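Local coordinates for protein Thf1 (Thermosynechococcus elongatus, PDB 5MJR) that associates with the FtsH protease complex involved in photosystem II repair and may take part in building the photosynthetic membrane, at residues A[26-31]-A[49-54]. Numbering follows the deposited sequence.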
loop_
_atom_site.group_PDB
_atom_site.type_symbol
_atom_site.label_atom_id
_atom_site.label_comp_id
_atom_site.label_asym_id
_atom_site.label_seq_id
_atom_site.Cartn_x
_atom_site.Cartn_y
_atom_site.Cartn_z
ATOM N N ASP A 26 -21.129 7.096 4.365
ATOM C CA ASP A 26 -21.276 6.026 5.342
ATOM C C ASP A 26 -19.885 5.586 5.854
ATOM O O ASP A 26 -19.713 5.357 7.016
ATOM C CB ASP A 26 -22.001 4.840 4.704
ATOM C CG ASP A 26 -23.457 5.127 4.378
ATOM O OD1 ASP A 26 -24.183 5.782 5.218
ATOM O OD2 ASP A 26 -23.889 4.729 3.203
ATOM N N THR A 27 -18.943 5.436 4.924
ATOM C CA THR A 27 -17.585 5.038 5.318
ATOM C C THR A 27 -16.954 6.104 6.304
ATOM O O THR A 27 -16.381 5.730 7.338
ATOM C CB THR A 27 -16.726 4.879 4.032
ATOM O OG1 THR A 27 -17.301 3.793 3.328
ATOM C CG2 THR A 27 -15.272 4.576 4.365
ATOM N N LYS A 28 -17.092 7.402 5.978
ATOM C CA LYS A 28 -16.550 8.410 6.848
ATOM C C LYS A 28 -17.266 8.431 8.189
ATOM O O LYS A 28 -16.596 8.542 9.211
ATOM C CB LYS A 28 -16.699 9.752 6.185
ATOM C CG LYS A 28 -15.684 9.976 5.030
ATOM C CD LYS A 28 -15.713 11.423 4.513
ATOM C CE LYS A 28 -14.766 11.663 3.333
ATOM N NZ LYS A 28 -14.767 13.106 2.826
ATOM N N ARG A 29 -18.593 8.254 8.206
ATOM C CA ARG A 29 -19.247 8.220 9.506
ATOM C C ARG A 29 -18.794 7.050 10.369
ATOM O O ARG A 29 -18.604 7.173 11.559
ATOM C CB ARG A 29 -20.754 8.048 9.305
ATOM C CG ARG A 29 -21.435 9.332 9.103
ATOM C CD ARG A 29 -23.034 9.220 9.161
ATOM N NE ARG A 29 -23.541 8.672 7.863
ATOM C CZ ARG A 29 -23.775 9.390 6.753
ATOM N NH1 ARG A 29 -23.613 10.760 6.726
ATOM N NH2 ARG A 29 -24.247 8.763 5.660
ATOM N N ALA A 30 -18.556 5.883 9.736
ATOM C CA ALA A 30 -18.048 4.716 10.424
ATOM C C ALA A 30 -16.659 4.987 11.040
ATOM O O ALA A 30 -16.346 4.587 12.151
ATOM C CB ALA A 30 -18.091 3.486 9.554
ATOM N N PHE A 31 -15.837 5.658 10.251
ATOM C CA PHE A 31 -14.515 6.024 10.723
ATOM C C PHE A 31 -14.564 6.868 11.988
ATOM O O PHE A 31 -13.940 6.572 13.019
ATOM C CB PHE A 31 -13.726 6.729 9.642
ATOM C CG PHE A 31 -12.363 7.263 10.126
ATOM C CD1 PHE A 31 -11.319 6.433 10.308
ATOM C CD2 PHE A 31 -12.239 8.585 10.517
ATOM C CE1 PHE A 31 -10.143 6.853 10.839
ATOM C CE2 PHE A 31 -11.043 9.020 11.047
ATOM C CZ PHE A 31 -9.964 8.127 11.203
ATOM N N GLU A 49 -8.737 11.377 2.285
ATOM C CA GLU A 49 -8.363 11.036 0.920
ATOM C C GLU A 49 -8.151 9.485 0.837
ATOM O O GLU A 49 -8.599 8.883 -0.154
ATOM C CB GLU A 49 -7.100 11.777 0.495
ATOM C CG GLU A 49 -7.281 13.210 0.047
ATOM C CD GLU A 49 -6.029 13.852 -0.578
ATOM O OE1 GLU A 49 -5.121 13.105 -1.012
ATOM O OE2 GLU A 49 -6.031 15.118 -0.610
ATOM N N LEU A 50 -7.514 8.894 1.787
ATOM C CA LEU A 50 -7.267 7.437 1.796
ATOM C C LEU A 50 -8.613 6.689 1.897
ATOM O O LEU A 50 -8.823 5.668 1.240
ATOM C CB LEU A 50 -6.258 7.049 2.862
ATOM C CG LEU A 50 -5.789 5.606 2.838
ATOM C CD1 LEU A 50 -5.172 5.167 1.496
ATOM C CD2 LEU A 50 -4.877 5.371 3.995
ATOM N N LEU A 51 -9.493 7.196 2.806
ATOM C CA LEU A 51 -10.808 6.523 2.961
ATOM C C LEU A 51 -11.545 6.518 1.614
ATOM O O LEU A 51 -12.170 5.500 1.259
ATOM C CB LEU A 51 -11.673 7.279 4.033
ATOM C CG LEU A 51 -11.287 7.034 5.472
ATOM C CD1 LEU A 51 -12.084 8.021 6.336
ATOM C CD2 LEU A 51 -11.664 5.616 5.957
ATOM N N VAL A 52 -11.553 7.634 0.909
ATOM C CA VAL A 52 -12.206 7.710 -0.377
ATOM C C VAL A 52 -11.565 6.747 -1.408
ATOM O O VAL A 52 -12.256 6.032 -2.128
ATOM C CB VAL A 52 -12.236 9.157 -0.921
ATOM C CG1 VAL A 52 -12.703 9.238 -2.356
ATOM C CG2 VAL A 52 -13.118 10.049 0.025
ATOM N N GLU A 53 -10.222 6.809 -1.451
ATOM C CA GLU A 53 -9.485 5.981 -2.426
ATOM C C GLU A 53 -9.795 4.512 -2.236
ATOM O O GLU A 53 -10.083 3.821 -3.247
ATOM C CB GLU A 53 -7.966 6.287 -2.236
ATOM C CG GLU A 53 -7.100 5.550 -3.213
ATOM C CD GLU A 53 -5.637 5.857 -3.051
ATOM O OE1 GLU A 53 -5.226 6.324 -1.940
ATOM O OE2 GLU A 53 -4.855 5.615 -4.010
ATOM N N ILE A 54 -9.793 4.001 -1.032
ATOM C CA ILE A 54 -10.051 2.600 -0.783
ATOM C C ILE A 54 -11.489 2.281 -1.113
ATOM O O ILE A 54 -11.808 1.267 -1.670
ATOM C CB ILE A 54 -9.675 2.217 0.665
ATOM C CG1 ILE A 54 -8.166 2.387 0.901
ATOM C CG2 ILE A 54 -10.177 0.840 0.985
ATOM C CD1 ILE A 54 -7.731 2.248 2.306
#
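Leu-51 of helix 41-58 projects toward Thr-27, Lys-28 and Phe-31 of helix 24-34, and this apolar packing joins the first two helices of the all-helical Thf1 fold. The two segments run at 132° to each other, roughly midway between perpendicular and antiparallel, with their axes 10.2 Å apart at closest approach. Thr-27, Lys-28 and Phe-31 lie at spacings of one, three and four residues, so they form one patch on the helix surface, and the branched end of a leucine can touch all three. The CG of Leu-51, anti to its own carbonyl carbon (chi1 -76°), is the branch point from which CD1 goes to Phe-31 and Lys-28 and CD2 to Thr-27. CD1 lies 3.9 Å from CG of Phe-31, at the root of the aromatic side chain, and equally close to that residue's CB; the two side chains cross at about a right angle. CD1 also reaches CG of Lys-28, at 4.3 Å. CD2 meets the methyl CG2 of Thr-27 at 4.1 Å as these side chains slide past each other in opposite directions. Threonine suits this buried place because it offers that methyl while its OG1 is hydrogen-bonded to ND1 of His-55, one turn further along the helix that carries Leu-51. Lys-28 is likewise two-natured: its chain is extended beyond CG, its CE lies 4.0 Å from Val-52 CG2, and its NZ forms a salt bridge with Glu-48. Ala-96 and Ala-100 of helix 90-100 also touch Phe-31, drawing a third helix into the packing. Across the segments themselves the contact is purely van der Waals and depends on the fit of methyls, methylenes and the ring root of Phe-31, while OG1 of Thr-27 and NZ of Lys-28 add polar links between the same two helices.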